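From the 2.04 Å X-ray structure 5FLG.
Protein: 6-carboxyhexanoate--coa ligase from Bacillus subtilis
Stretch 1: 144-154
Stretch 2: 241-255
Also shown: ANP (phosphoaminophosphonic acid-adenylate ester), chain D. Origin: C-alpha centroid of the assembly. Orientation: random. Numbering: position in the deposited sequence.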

# COMPACT_ATOMS: atom_id res chain seq x y z
N GLY A 144 2.81 -17.73 4.65
CA GLY A 144 3.45 -17.79 5.93
C GLY A 144 2.81 -16.83 6.89
O GLY A 144 1.81 -16.22 6.58
N VAL A 145 3.30 -16.83 8.13
CA VAL A 145 2.77 -15.95 9.14
C VAL A 145 3.72 -14.79 9.23
O VAL A 145 4.91 -14.99 9.42
CB VAL A 145 2.67 -16.66 10.51
CG1 VAL A 145 2.33 -15.68 11.61
CG2 VAL A 145 1.64 -17.79 10.46
N ARG A 146 3.20 -13.58 9.12
CA ARG A 146 4.05 -12.40 9.01
C ARG A 146 3.96 -11.60 10.30
O ARG A 146 2.96 -11.02 10.59
CB ARG A 146 3.67 -11.54 7.82
CG ARG A 146 4.72 -10.46 7.50
CD ARG A 146 5.95 -10.99 6.73
NE ARG A 146 6.98 -9.94 6.67
CZ ARG A 146 8.15 -9.99 6.02
NH1 ARG A 146 8.51 -11.06 5.33
NH2 ARG A 146 9.01 -8.97 6.15
N VAL A 147 5.01 -11.63 11.09
CA VAL A 147 5.06 -10.89 12.33
C VAL A 147 5.12 -9.40 12.02
O VAL A 147 5.87 -8.96 11.14
CB VAL A 147 6.28 -11.31 13.14
CG1 VAL A 147 6.33 -10.55 14.46
CG2 VAL A 147 6.24 -12.82 13.39
N SER A 148 4.26 -8.65 12.67
CA SER A 148 4.10 -7.27 12.36
C SER A 148 4.04 -6.42 13.65
O SER A 148 3.92 -6.96 14.75
CB SER A 148 2.84 -7.12 11.53
OG SER A 148 2.72 -5.82 11.02
N ARG A 149 4.09 -5.10 13.50
CA ARG A 149 3.83 -4.16 14.59
C ARG A 149 4.86 -4.29 15.67
O ARG A 149 4.53 -4.31 16.87
CB ARG A 149 2.46 -4.40 15.18
CG ARG A 149 1.37 -4.02 14.22
CD ARG A 149 0.02 -4.31 14.81
NE ARG A 149 -1.03 -3.84 13.92
CZ ARG A 149 -2.24 -3.48 14.32
NH1 ARG A 149 -2.58 -3.62 15.61
NH2 ARG A 149 -3.09 -2.99 13.44
N MET A 150 6.11 -4.46 15.24
CA MET A 150 7.23 -4.36 16.16
C MET A 150 8.28 -3.43 15.56
O MET A 150 8.35 -3.28 14.34
CB MET A 150 7.83 -5.71 16.44
CG MET A 150 8.62 -6.33 15.28
SD MET A 150 7.54 -7.03 14.03
CE MET A 150 8.68 -7.99 13.05
N ASP A 151 9.07 -2.79 16.41
CA ASP A 151 10.13 -1.87 15.93
C ASP A 151 11.02 -1.52 17.10
O ASP A 151 10.74 -1.91 18.25
CB ASP A 151 9.49 -0.61 15.39
CG ASP A 151 10.35 0.11 14.30
OD1 ASP A 151 11.57 -0.11 14.24
OD2 ASP A 151 9.75 0.82 13.48
N TRP A 152 12.09 -0.77 16.81
CA TRP A 152 13.13 -0.48 17.76
C TRP A 152 13.67 0.88 17.35
O TRP A 152 14.35 0.97 16.35
CB TRP A 152 14.23 -1.52 17.60
CG TRP A 152 15.22 -1.52 18.70
CD1 TRP A 152 15.50 -0.48 19.53
CD2 TRP A 152 16.20 -2.51 18.96
NE1 TRP A 152 16.54 -0.80 20.35
CE2 TRP A 152 17.00 -2.05 20.01
CE3 TRP A 152 16.52 -3.73 18.38
CZ2 TRP A 152 17.95 -2.84 20.62
CZ3 TRP A 152 17.54 -4.45 18.89
CH2 TRP A 152 18.25 -4.02 20.01
N PRO A 153 13.26 1.94 18.05
CA PRO A 153 13.78 3.28 17.79
C PRO A 153 15.29 3.31 17.59
O PRO A 153 16.09 2.83 18.44
CB PRO A 153 13.36 4.07 19.03
CG PRO A 153 12.12 3.34 19.53
CD PRO A 153 12.37 1.89 19.24
N ASP A 154 15.68 3.80 16.41
CA ASP A 154 17.07 3.76 16.04
C ASP A 154 18.06 4.21 17.12
O ASP A 154 19.15 3.66 17.26
CB ASP A 154 17.28 4.61 14.79
CG ASP A 154 18.53 4.23 14.08
OD1 ASP A 154 18.61 3.04 13.66
OD2 ASP A 154 19.52 5.00 14.20
N TYR A 241 -2.56 -17.65 18.26
CA TYR A 241 -1.13 -17.37 18.25
C TYR A 241 -0.82 -16.46 17.06
O TYR A 241 -0.09 -15.47 17.20
CB TYR A 241 -0.30 -18.65 18.17
CG TYR A 241 -0.55 -19.69 19.27
CD1 TYR A 241 -1.01 -19.32 20.53
CD2 TYR A 241 -0.24 -21.03 19.07
CE1 TYR A 241 -1.15 -20.26 21.56
CE2 TYR A 241 -0.40 -21.98 20.08
CZ TYR A 241 -0.86 -21.59 21.31
OH TYR A 241 -0.90 -22.51 22.33
N ILE A 242 -1.41 -16.78 15.92
CA ILE A 242 -1.18 -16.03 14.67
C ILE A 242 -1.63 -14.59 14.85
O ILE A 242 -0.97 -13.64 14.40
CB ILE A 242 -1.92 -16.68 13.47
CG1 ILE A 242 -1.18 -17.94 13.01
CG2 ILE A 242 -2.04 -15.70 12.31
CD1 ILE A 242 -1.86 -18.67 11.88
N HIS A 243 -2.75 -14.42 15.53
CA HIS A 243 -3.28 -13.08 15.71
C HIS A 243 -2.36 -12.25 16.62
O HIS A 243 -2.03 -11.11 16.29
CB HIS A 243 -4.70 -13.16 16.28
CG HIS A 243 -5.33 -11.83 16.49
ND1 HIS A 243 -5.21 -11.13 17.67
CD2 HIS A 243 -5.97 -11.00 15.63
CE1 HIS A 243 -5.82 -9.97 17.56
NE2 HIS A 243 -6.30 -9.87 16.33
N ASP A 244 -1.86 -12.86 17.68
CA ASP A 244 -0.86 -12.22 18.53
C ASP A 244 0.36 -11.80 17.72
O ASP A 244 0.87 -10.69 17.90
CB ASP A 244 -0.39 -13.13 19.66
CG ASP A 244 -1.51 -13.50 20.61
OD1 ASP A 244 -2.42 -12.66 20.79
OD2 ASP A 244 -1.47 -14.62 21.19
N LEU A 245 0.92 -12.71 16.93
CA LEU A 245 2.12 -12.39 16.17
C LEU A 245 1.89 -11.27 15.16
O LEU A 245 2.77 -10.45 14.89
CB LEU A 245 2.67 -13.63 15.47
CG LEU A 245 3.15 -14.71 16.43
CD1 LEU A 245 3.38 -16.01 15.69
CD2 LEU A 245 4.43 -14.29 17.14
N GLU A 246 0.70 -11.24 14.57
CA GLU A 246 0.40 -10.23 13.58
C GLU A 246 -0.03 -8.89 14.16
O GLU A 246 0.28 -7.85 13.58
CB GLU A 246 -0.62 -10.76 12.56
CG GLU A 246 -0.08 -11.96 11.79
CD GLU A 246 -1.01 -12.48 10.69
OE1 GLU A 246 -2.24 -12.31 10.81
OE2 GLU A 246 -0.50 -13.12 9.74
N LYS A 247 -0.61 -8.89 15.37
CA LYS A 247 -1.33 -7.70 15.84
C LYS A 247 -0.83 -7.03 17.13
O LYS A 247 -1.19 -5.88 17.42
CB LYS A 247 -2.81 -8.01 15.97
CG LYS A 247 -3.45 -8.38 14.64
CD LYS A 247 -3.38 -7.21 13.66
CE LYS A 247 -4.69 -7.02 12.92
NZ LYS A 247 -4.78 -7.97 11.77
N GLN A 248 -0.00 -7.71 17.90
CA GLN A 248 0.40 -7.20 19.21
C GLN A 248 1.58 -6.22 19.07
O GLN A 248 2.61 -6.58 18.52
CB GLN A 248 0.76 -8.36 20.11
CG GLN A 248 1.03 -7.98 21.55
CD GLN A 248 2.09 -8.89 22.17
OE1 GLN A 248 2.99 -9.37 21.47
NE2 GLN A 248 1.97 -9.15 23.47
N PRO A 249 1.40 -4.97 19.49
CA PRO A 249 2.43 -3.99 19.17
C PRO A 249 3.54 -3.95 20.20
O PRO A 249 3.29 -3.94 21.40
CB PRO A 249 1.68 -2.66 19.10
CG PRO A 249 0.41 -2.87 19.85
CD PRO A 249 0.12 -4.34 19.89
N ILE A 250 4.77 -3.99 19.73
CA ILE A 250 5.93 -4.11 20.56
C ILE A 250 6.95 -3.05 20.13
O ILE A 250 7.24 -2.90 18.95
CB ILE A 250 6.54 -5.49 20.39
CG1 ILE A 250 5.59 -6.57 20.97
CG2 ILE A 250 7.86 -5.57 21.12
CD1 ILE A 250 5.70 -6.72 22.46
N LEU A 251 7.47 -2.32 21.10
CA LEU A 251 8.68 -1.53 20.89
C LEU A 251 9.81 -2.09 21.71
O LEU A 251 9.61 -2.49 22.86
CB LEU A 251 8.46 -0.08 21.29
CG LEU A 251 7.58 0.73 20.37
CD1 LEU A 251 7.35 2.13 20.95
CD2 LEU A 251 8.15 0.83 18.97
N ILE A 252 11.00 -2.16 21.12
CA ILE A 252 12.17 -2.59 21.85
C ILE A 252 12.84 -1.35 22.49
O ILE A 252 13.08 -0.34 21.83
CB ILE A 252 13.16 -3.28 20.93
CG1 ILE A 252 12.49 -4.41 20.18
CG2 ILE A 252 14.35 -3.76 21.73
CD1 ILE A 252 11.97 -5.52 21.07
N GLU A 253 13.15 -1.43 23.77
CA GLU A 253 13.95 -0.40 24.41
C GLU A 253 14.93 -1.08 25.31
O GLU A 253 14.54 -1.75 26.28
CB GLU A 253 13.10 0.57 25.22
CG GLU A 253 13.90 1.79 25.65
CD GLU A 253 13.29 2.54 26.82
OE1 GLU A 253 12.05 2.72 26.85
OE2 GLU A 253 14.08 3.00 27.69
N TRP A 254 16.20 -0.98 24.95
CA TRP A 254 17.23 -1.53 25.80
C TRP A 254 17.60 -0.53 26.90
O TRP A 254 17.72 0.65 26.63
CB TRP A 254 18.43 -1.84 24.97
CG TRP A 254 19.64 -2.11 25.77
CD1 TRP A 254 19.92 -3.25 26.43
CD2 TRP A 254 20.75 -1.24 25.94
NE1 TRP A 254 21.15 -3.15 27.03
CE2 TRP A 254 21.69 -1.93 26.72
CE3 TRP A 254 21.07 0.03 25.47
CZ2 TRP A 254 22.94 -1.40 27.03
CZ3 TRP A 254 22.30 0.57 25.80
CH2 TRP A 254 23.21 -0.14 26.60
N GLU A 255 17.57 -0.99 28.14
CA GLU A 255 17.88 -0.13 29.29
C GLU A 255 19.35 -0.22 29.63
O GLU A 255 19.81 -1.23 30.17
CB GLU A 255 17.09 -0.58 30.53
CG GLU A 255 15.59 -0.67 30.29
CD GLU A 255 14.86 0.59 30.71
OE1 GLU A 255 15.03 1.01 31.88
OE2 GLU A 255 14.08 1.12 29.89
PG ANP D . 14.17 -8.07 3.45
O1G ANP D . 13.93 -6.87 2.56
O2G ANP D . 15.35 -8.88 2.99
O3G ANP D . 14.23 -7.79 4.91
PB ANP D . 12.25 -10.14 4.36
O1B ANP D . 12.13 -9.40 5.65
O2B ANP D . 11.12 -10.82 3.69
N3B ANP D . 12.79 -9.02 3.15
PA ANP D . 14.57 -11.30 5.62
O1A ANP D . 15.85 -11.73 5.09
O2A ANP D . 14.42 -10.13 6.54
O3A ANP D . 13.46 -11.21 4.45
O5' ANP D . 14.00 -12.64 6.40
C5' ANP D . 14.33 -13.92 5.96
C4' ANP D . 13.07 -14.79 5.94
O4' ANP D . 12.48 -14.78 7.25
C3' ANP D . 12.02 -14.27 4.98
O3' ANP D . 12.14 -14.87 3.69
C2' ANP D . 10.74 -14.71 5.61
O2' ANP D . 10.53 -16.09 5.31
C1' ANP D . 11.07 -14.59 7.07
N9 ANP D . 10.61 -13.28 7.55
C8 ANP D . 11.18 -12.04 7.31
N7 ANP D . 10.50 -11.08 8.00
C5 ANP D . 9.47 -11.71 8.64
C6 ANP D . 8.35 -11.33 9.51
N6 ANP D . 8.11 -10.06 9.84
N1 ANP D . 7.53 -12.30 9.98
C2 ANP D . 7.70 -13.58 9.64
N3 ANP D . 8.74 -14.04 8.92
C4 ANP D . 9.56 -13.14 8.32

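V145 opens the contact by pointing toward the helix: its CG2 lies 3.8 Å from CG1 of I242, and its CG1 4.2 Å from CD1 of L245, with OE2 of E246 also 4.2 Å from that CG1. R146 leaves sideways and its guanidinium reaches the nucleotide, where NH1 and NH2 donate to ANP O2B and O1B. V147 serves two masters. Its backbone reads the adenine edge, N donating to ANP N1 and O accepting from ANP N6, both at 2.8 Å, while CG2 packs 4.2 Å from CB of L245.

The helix end supplies carbonyls to the next two residues. S148 N donates to L245 O at 3.2 Å, nearly straight at 165°. R149, at positive phi, points toward the other chain segment; its NH1 reaches K247 O at 3.2 Å, and CD of K247 covers one face of the guanidinium.

From here a short parallel ladder takes over. R149 O accepts from I250 N (2.9 Å), D151 N donates to I250 O (3.1 Å), and D151 O accepts from I252 N (2.9 Å), so I250 is held through both its backbone polar atoms. Beyond the ladder, the W152 ring packs on I252: CG2 of I252 sits 3.6 Å from the five-membered ring centroid, over the face. P153 CD then rests 3.5 Å from I252 O.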